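PDB 3M4X: NOL1/NOP2/sun family protein, which probably methylates ribosomal RNA, as an RsmF-like member of the NOL1/NOP2/sun family that joins a methyltransferase domain to a PUA-like RNA-binding domain. Local coordinates for residues 41-45 against 121-125; 171-175 against 360-365. The contacts are given in a common frame with arbitrary orientation. Numbering follows the deposited sequence.

Interaction 1. Residues 41-45 against 121-125; sequences RWNPL and TQLAA
Residues 41-45 run extended from the end of strand 39-41 (R41 phi/psi -125/147), then bend at P44 and L45 (-69/-14 and -72/-20), passing along helix 118-127, of which 121-125 is a regular turn. The register runs from R41 opposite Q122 (CA-CA 8.5 Å) to L45 opposite A125 (CA-CA 5.9 Å), closest at the L45 end. An Asx turn accompanies the bend: N43 OD1 (chi1 t) accepts from L45 N at 2.9 Å.

The apolar packing sits at the close end. P44 CD rests 3.8 Å from A125 CB; L45, in the mt rotamer, brings CG to 4.0 Å from A125 CA and CD1 to 4.4 Å from A124 CB. Small alanines let the loop in this near.

At the wide end the contact is polar over aliphatic. R41 (chi1 m, chi2 t, chi3 m) extends toward the helix so that Q122 CB lies over one guanidinium face, 3.6 Å from R41 NH1, while R41 NE is hydrogen-bonded to Q90 OE1, and Q122 OE1 to Q90 NE2. This is a buried interdomain seam, packing the RsmF-type N-terminal domain against a helix of the Rossmann-like methyltransferase domain.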
ATOM      1  N   ARG A  41       2.283   6.093   9.253  1.00 31.99           N
ATOM      2  CA  ARG A  41       3.570   5.407   9.296  1.00 34.81           C
ATOM      3  C   ARG A  41       4.674   6.222   8.633  1.00 32.45           C
ATOM      4  O   ARG A  41       4.438   6.957   7.672  1.00 26.96           O
ATOM      5  CB  ARG A  41       3.488   4.049   8.589  1.00 39.00           C
ATOM      6  CG  ARG A  41       2.806   2.946   9.376  1.00 38.86           C
ATOM      7  CD  ARG A  41       2.769   1.657   8.559  1.00 39.21           C
ATOM      8  NE  ARG A  41       1.760   1.763   7.523  1.00 40.53           N
ATOM      9  CZ  ARG A  41       2.005   1.910   6.226  1.00 32.94           C
ATOM     10  NH1 ARG A  41       3.238   1.931   5.757  1.00 27.94           N
ATOM     11  NH2 ARG A  41       0.991   2.017   5.390  1.00 28.07           N
ATOM     12  N   TRP A  42       5.883   6.082   9.166  1.00 31.22           N
ATOM     13  CA  TRP A  42       7.060   6.578   8.494  1.00 32.38           C
ATOM     14  C   TRP A  42       7.555   5.531   7.490  1.00 33.78           C
ATOM     15  O   TRP A  42       7.066   4.391   7.455  1.00 33.20           O
ATOM     16  CB  TRP A  42       8.156   6.997   9.499  1.00 25.45           C
ATOM     17  CG  TRP A  42       8.668   5.903  10.388  1.00 27.70           C
ATOM     18  CD1 TRP A  42       8.136   5.495  11.585  1.00 31.95           C
ATOM     19  CD2 TRP A  42       9.821   5.086  10.165  1.00 31.23           C
ATOM     20  NE1 TRP A  42       8.894   4.479  12.116  1.00 32.60           N
ATOM     21  CE2 TRP A  42       9.927   4.202  11.260  1.00 32.50           C
ATOM     22  CE3 TRP A  42      10.784   5.023   9.146  1.00 26.21           C
ATOM     23  CZ2 TRP A  42      10.951   3.267  11.368  1.00 35.59           C
ATOM     24  CZ3 TRP A  42      11.798   4.094   9.254  1.00 29.81           C
ATOM     25  CH2 TRP A  42      11.878   3.227  10.357  1.00 33.69           C
ATOM     26  N   ASN A  43       8.523   5.933   6.674  1.00 28.31           N
ATOM     27  CA  ASN A  43       8.894   5.191   5.485  1.00 25.02           C
ATOM     28  C   ASN A  43      10.379   4.815   5.473  1.00 28.86           C
ATOM     29  O   ASN A  43      11.237   5.667   5.238  1.00 32.34           O
ATOM     30  CB  ASN A  43       8.527   6.017   4.244  1.00 27.11           C
ATOM     31  CG  ASN A  43       8.667   5.227   2.965  1.00 23.90           C
ATOM     32  OD1 ASN A  43       9.185   4.123   2.980  1.00 26.41           O
ATOM     33  ND2 ASN A  43       8.215   5.791   1.854  1.00 22.54           N
ATOM     34  N   PRO A  44      10.679   3.535   5.745  1.00 28.54           N
ATOM     35  CA  PRO A  44      12.047   2.998   5.773  1.00 30.07           C
ATOM     36  C   PRO A  44      12.670   2.968   4.381  1.00 34.07           C
ATOM     37  O   PRO A  44      13.877   2.780   4.258  1.00 32.97           O
ATOM     38  CB  PRO A  44      11.871   1.559   6.273  1.00 34.29           C
ATOM     39  CG  PRO A  44      10.423   1.423   6.671  1.00 31.54           C
ATOM     40  CD  PRO A  44       9.653   2.508   6.020  1.00 27.34           C
ATOM     41  N   LEU A  45      11.858   3.138   3.343  1.00 35.25           N
ATOM     42  CA  LEU A  45      12.396   3.250   1.989  1.00 33.40           C
ATOM     43  C   LEU A  45      13.105   4.586   1.742  1.00 36.77           C
ATOM     44  O   LEU A  45      13.926   4.698   0.827  1.00 36.53           O
ATOM     45  CB  LEU A  45      11.293   3.046   0.952  1.00 29.14           C
ATOM     46  CG  LEU A  45      10.559   1.699   1.045  1.00 31.54           C
ATOM     47  CD1 LEU A  45       9.410   1.648   0.059  1.00 17.19           C
ATOM     48  CD2 LEU A  45      11.524   0.521   0.826  1.00 22.16           C
ATOM     49  N   THR A 121       1.587  -0.413   0.805  1.00 33.13           N
ATOM     50  CA  THR A 121       2.609   0.534   1.166  1.00 26.56           C
ATOM     51  C   THR A 121       3.416  -0.026   2.345  1.00 27.61           C
ATOM     52  O   THR A 121       4.633   0.107   2.382  1.00 25.61           O
ATOM     53  CB  THR A 121       1.925   1.909   1.404  1.00 41.10           C
ATOM     54  OG1 THR A 121       2.380   2.857   0.423  1.00 45.30           O
ATOM     55  CG2 THR A 121       2.128   2.407   2.797  1.00 31.74           C
ATOM     56  N   GLN A 122       2.766  -0.732   3.270  1.00 26.59           N
ATOM     57  CA  GLN A 122       3.558  -1.417   4.295  1.00 33.88           C
ATOM     58  C   GLN A 122       4.297  -2.657   3.760  1.00 31.35           C
ATOM     59  O   GLN A 122       5.392  -2.988   4.231  1.00 28.45           O
ATOM     60  CB  GLN A 122       2.797  -1.676   5.629  1.00 39.56           C
ATOM     61  CG  GLN A 122       1.450  -2.313   5.535  1.00 48.49           C
ATOM     62  CD  GLN A 122       0.559  -2.083   6.785  1.00 43.01           C
ATOM     63  OE1 GLN A 122      -0.672  -2.022   6.662  1.00 36.49           O
ATOM     64  NE2 GLN A 122       1.177  -1.987   7.985  1.00 32.31           N
ATOM     65  N   LEU A 123       3.732  -3.313   2.757  1.00 29.82           N
ATOM     66  CA  LEU A 123       4.409  -4.458   2.142  1.00 25.39           C
ATOM     67  C   LEU A 123       5.689  -4.011   1.458  1.00 24.46           C
ATOM     68  O   LEU A 123       6.748  -4.627   1.592  1.00 29.97           O
ATOM     69  CB  LEU A 123       3.498  -5.126   1.111  1.00 25.50           C
ATOM     70  CG  LEU A 123       2.208  -5.781   1.625  1.00 26.13           C
ATOM     71  CD1 LEU A 123       1.321  -6.194   0.448  1.00 23.14           C
ATOM     72  CD2 LEU A 123       2.535  -6.982   2.499  1.00 21.64           C
ATOM     73  N   ALA A 124       5.578  -2.939   0.694  1.00 23.65           N
ATOM     74  CA  ALA A 124       6.712  -2.400  -0.017  1.00 23.15           C
ATOM     75  C   ALA A 124       7.813  -1.974   0.958  1.00 30.95           C
ATOM     76  O   ALA A 124       8.998  -2.157   0.673  1.00 36.11           O
ATOM     77  CB  ALA A 124       6.270  -1.241  -0.864  1.00 27.97           C
ATOM     78  N   ALA A 125       7.432  -1.412   2.102  1.00 26.31           N
ATOM     79  CA  ALA A 125       8.428  -1.014   3.102  1.00 31.11           C
ATOM     80  C   ALA A 125       9.147  -2.261   3.574  1.00 35.50           C
ATOM     81  O   ALA A 125      10.349  -2.239   3.814  1.00 34.96           O
ATOM     82  CB  ALA A 125       7.768  -0.277   4.301  1.00 29.41           C
TER

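Interaction 2. Residues 171-175 against 360-365; sequences HFSGF and PSLDGL
The end of a helix and the turn after it meet a loop here, with H171, F172 and F175 set against residues 360-365. Residues 171-175 carry the chain out of helix 165-172 into a type II turn from F172 to F175 (F175 N to F172 O 3.0 Å), with G174 at positive phi (59°). The 360-365 loop finishes in another type II turn, L362 to L365 (L365 N to L362 O 2.9 Å), in which G364 has phi/psi 93/0. The nearest CA pair is H171 and P360, at 7.7 Å.

The first bump is P360. Its ring, C-gamma exo, settles in the groove where two phenylalanine rings come together: P360 CG is 3.6 Å from F172 CE2 and 3.7 Å from F175 CE1, with F172 in chi1 m and F175 in chi1 t. The contact lies between the Rossmann-like methyltransferase domain and the first C-terminal domain of the RsmF family, whose strand 367-370 follows directly and pairs with strand 158-161 of the methyltransferase sheet.

The second bump runs the other way. H171, chi1 m, pushes its imidazole into the hollow of the 361-365 loop. L365 CD1 sits over one ring face in a CH-pi contact, 3.4 Å from the centroid of the H171 ring, while the carbonyls of S361 and D363 approach the ring edge, D363 O lying 3.2 Å from H171 CE1. A CB on G364 would crowd that same CE1. L365 CD2 lies 4.2 Å from F172 CE1, at the edge of that ring.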
ATOM      1  N   HIS A 171      -2.852 -14.894 -15.886  1.00 45.66           N
ATOM      2  CA  HIS A 171      -1.508 -14.327 -15.889  1.00 47.63           C
ATOM      3  C   HIS A 171      -0.630 -14.723 -14.704  1.00 42.28           C
ATOM      4  O   HIS A 171       0.595 -14.644 -14.791  1.00 37.06           O
ATOM      5  CB  HIS A 171      -1.583 -12.801 -15.954  1.00 54.85           C
ATOM      6  CG  HIS A 171      -2.320 -12.291 -17.150  1.00 61.16           C
ATOM      7  ND1 HIS A 171      -1.677 -11.856 -18.289  1.00 63.94           N
ATOM      8  CD2 HIS A 171      -3.646 -12.159 -17.389  1.00 62.50           C
ATOM      9  CE1 HIS A 171      -2.576 -11.471 -19.177  1.00 66.83           C
ATOM     10  NE2 HIS A 171      -3.777 -11.644 -18.657  1.00 68.12           N
ATOM     11  N   PHE A 172      -1.245 -15.139 -13.602  1.00 38.57           N
ATOM     12  CA  PHE A 172      -0.501 -15.286 -12.353  1.00 42.65           C
ATOM     13  C   PHE A 172      -0.767 -16.593 -11.619  1.00 46.24           C
ATOM     14  O   PHE A 172      -0.473 -16.719 -10.424  1.00 43.86           O
ATOM     15  CB  PHE A 172      -0.827 -14.123 -11.422  1.00 35.12           C
ATOM     16  CG  PHE A 172      -0.246 -12.813 -11.859  1.00 32.94           C
ATOM     17  CD1 PHE A 172      -1.055 -11.817 -12.378  1.00 36.49           C
ATOM     18  CD2 PHE A 172       1.110 -12.567 -11.726  1.00 36.15           C
ATOM     19  CE1 PHE A 172      -0.515 -10.587 -12.764  1.00 34.86           C
ATOM     20  CE2 PHE A 172       1.655 -11.348 -12.107  1.00 34.59           C
ATOM     21  CZ  PHE A 172       0.841 -10.359 -12.631  1.00 32.90           C
ATOM     22  N   SER A 173      -1.337 -17.553 -12.332  1.00 42.14           N
ATOM     23  CA  SER A 173      -1.590 -18.872 -11.772  1.00 46.34           C
ATOM     24  C   SER A 173      -0.310 -19.450 -11.155  1.00 42.15           C
ATOM     25  O   SER A 173       0.730 -19.511 -11.815  1.00 31.94           O
ATOM     26  CB  SER A 173      -2.138 -19.807 -12.857  1.00 44.60           C
ATOM     27  OG  SER A 173      -2.589 -21.025 -12.296  1.00 51.49           O
ATOM     28  N   GLY A 174      -0.397 -19.850  -9.883  1.00 41.53           N
ATOM     29  CA  GLY A 174       0.739 -20.378  -9.135  1.00 40.07           C
ATOM     30  C   GLY A 174       1.970 -19.481  -8.985  1.00 38.75           C
ATOM     31  O   GLY A 174       3.080 -19.973  -8.723  1.00 32.44           O
ATOM     32  N   PHE A 175       1.780 -18.172  -9.124  1.00 36.48           N
ATOM     33  CA  PHE A 175       2.905 -17.232  -9.259  1.00 34.22           C
ATOM     34  C   PHE A 175       3.483 -16.679  -7.937  1.00 32.50           C
ATOM     35  O   PHE A 175       4.702 -16.572  -7.785  1.00 33.92           O
ATOM     36  CB  PHE A 175       2.482 -16.089 -10.191  1.00 35.51           C
ATOM     37  CG  PHE A 175       3.535 -15.024 -10.403  1.00 41.74           C
ATOM     38  CD1 PHE A 175       4.554 -15.204 -11.330  1.00 44.34           C
ATOM     39  CD2 PHE A 175       3.466 -13.820  -9.726  1.00 38.85           C
ATOM     40  CE1 PHE A 175       5.500 -14.217 -11.543  1.00 41.66           C
ATOM     41  CE2 PHE A 175       4.403 -12.827  -9.936  1.00 34.30           C
ATOM     42  CZ  PHE A 175       5.421 -13.024 -10.844  1.00 40.79           C
ATOM     43  N   PRO A 360       6.094 -11.010 -15.100  1.00 46.87           N
ATOM     44  CA  PRO A 360       5.818 -11.878 -16.246  1.00 46.32           C
ATOM     45  C   PRO A 360       5.528 -10.979 -17.431  1.00 48.20           C
ATOM     46  O   PRO A 360       5.689  -9.761 -17.339  1.00 49.02           O
ATOM     47  CB  PRO A 360       4.521 -12.600 -15.836  1.00 45.67           C
ATOM     48  CG  PRO A 360       4.286 -12.251 -14.410  1.00 42.71           C
ATOM     49  CD  PRO A 360       4.944 -10.932 -14.188  1.00 40.77           C
ATOM     50  N   SER A 361       5.074 -11.552 -18.532  1.00 52.74           N
ATOM     51  CA  SER A 361       4.616 -10.710 -19.619  1.00 57.97           C
ATOM     52  C   SER A 361       3.335 -10.015 -19.192  1.00 56.15           C
ATOM     53  O   SER A 361       2.435 -10.640 -18.629  1.00 57.50           O
ATOM     54  CB  SER A 361       4.369 -11.517 -20.889  1.00 59.86           C
ATOM     55  OG  SER A 361       3.897 -10.660 -21.912  1.00 61.61           O
ATOM     56  N   LEU A 362       3.248  -8.724 -19.467  1.00 58.55           N
ATOM     57  CA  LEU A 362       2.080  -7.958 -19.061  1.00 65.03           C
ATOM     58  C   LEU A 362       1.083  -7.747 -20.200  1.00 67.40           C
ATOM     59  O   LEU A 362       0.064  -7.074 -20.022  1.00 64.38           O
ATOM     60  CB  LEU A 362       2.511  -6.617 -18.474  1.00 65.04           C
ATOM     61  CG  LEU A 362       3.475  -6.713 -17.290  1.00 61.07           C
ATOM     62  CD1 LEU A 362       3.754  -5.323 -16.757  1.00 63.87           C
ATOM     63  CD2 LEU A 362       2.908  -7.609 -16.197  1.00 52.43           C
ATOM     64  N   ASP A 363       1.381  -8.315 -21.367  1.00 68.37           N
ATOM     65  CA  ASP A 363       0.455  -8.237 -22.494  1.00 69.11           C
ATOM     66  C   ASP A 363      -0.923  -8.742 -22.064  1.00 60.72           C
ATOM     67  O   ASP A 363      -1.047  -9.839 -21.513  1.00 55.83           O
ATOM     68  CB  ASP A 363       0.982  -9.040 -23.690  1.00 76.23           C
ATOM     69  CG  ASP A 363       2.302  -8.494 -24.228  1.00 83.88           C
ATOM     70  OD1 ASP A 363       2.509  -7.260 -24.182  1.00 84.51           O
ATOM     71  OD2 ASP A 363       3.133  -9.297 -24.701  1.00 86.69           O
ATOM     72  N   GLY A 364      -1.955  -7.933 -22.293  1.00 54.12           N
ATOM     73  CA  GLY A 364      -3.305  -8.324 -21.930  1.00 48.23           C
ATOM     74  C   GLY A 364      -3.701  -7.840 -20.547  1.00 53.02           C
ATOM     75  O   GLY A 364      -4.822  -8.076 -20.090  1.00 59.29           O
ATOM     76  N   LEU A 365      -2.789  -7.151 -19.872  1.00 53.60           N
ATOM     77  CA  LEU A 365      -3.098  -6.601 -18.558  1.00 54.24           C
ATOM     78  C   LEU A 365      -3.367  -5.106 -18.623  1.00 54.35           C
ATOM     79  O   LEU A 365      -2.720  -4.381 -19.373  1.00 60.23           O
ATOM     80  CB  LEU A 365      -1.962  -6.870 -17.579  1.00 55.99           C
ATOM     81  CG  LEU A 365      -2.136  -7.995 -16.563  1.00 58.56           C
ATOM     82  CD1 LEU A 365      -1.237  -9.161 -16.908  1.00 59.68           C
ATOM     83  CD2 LEU A 365      -1.796  -7.467 -15.189  1.00 55.22           C
TER

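Both contacts tie another domain to the methyltransferase domain, but through different elements of it: interaction 1 packs the N-terminal domain on helix 118-127, while in interaction 2 the end of helix 165-172 meets the first C-terminal domain. Their centres lie 25 Å apart and their nearest atoms about 13 Å apart, so they do not touch. Interaction 1 is buried, its centre about 8 Å from the chain centre; it sets proline and leucine against two alanines and lays a guanidinium, its NE hydrogen-bonded to Q90 outside both segments, beside an aliphatic CB. Interaction 2, its centre about 20 Å from the chain centre and only partly buried, relies on aromatic rings against proline and leucine, with exposed loop residues at its margin.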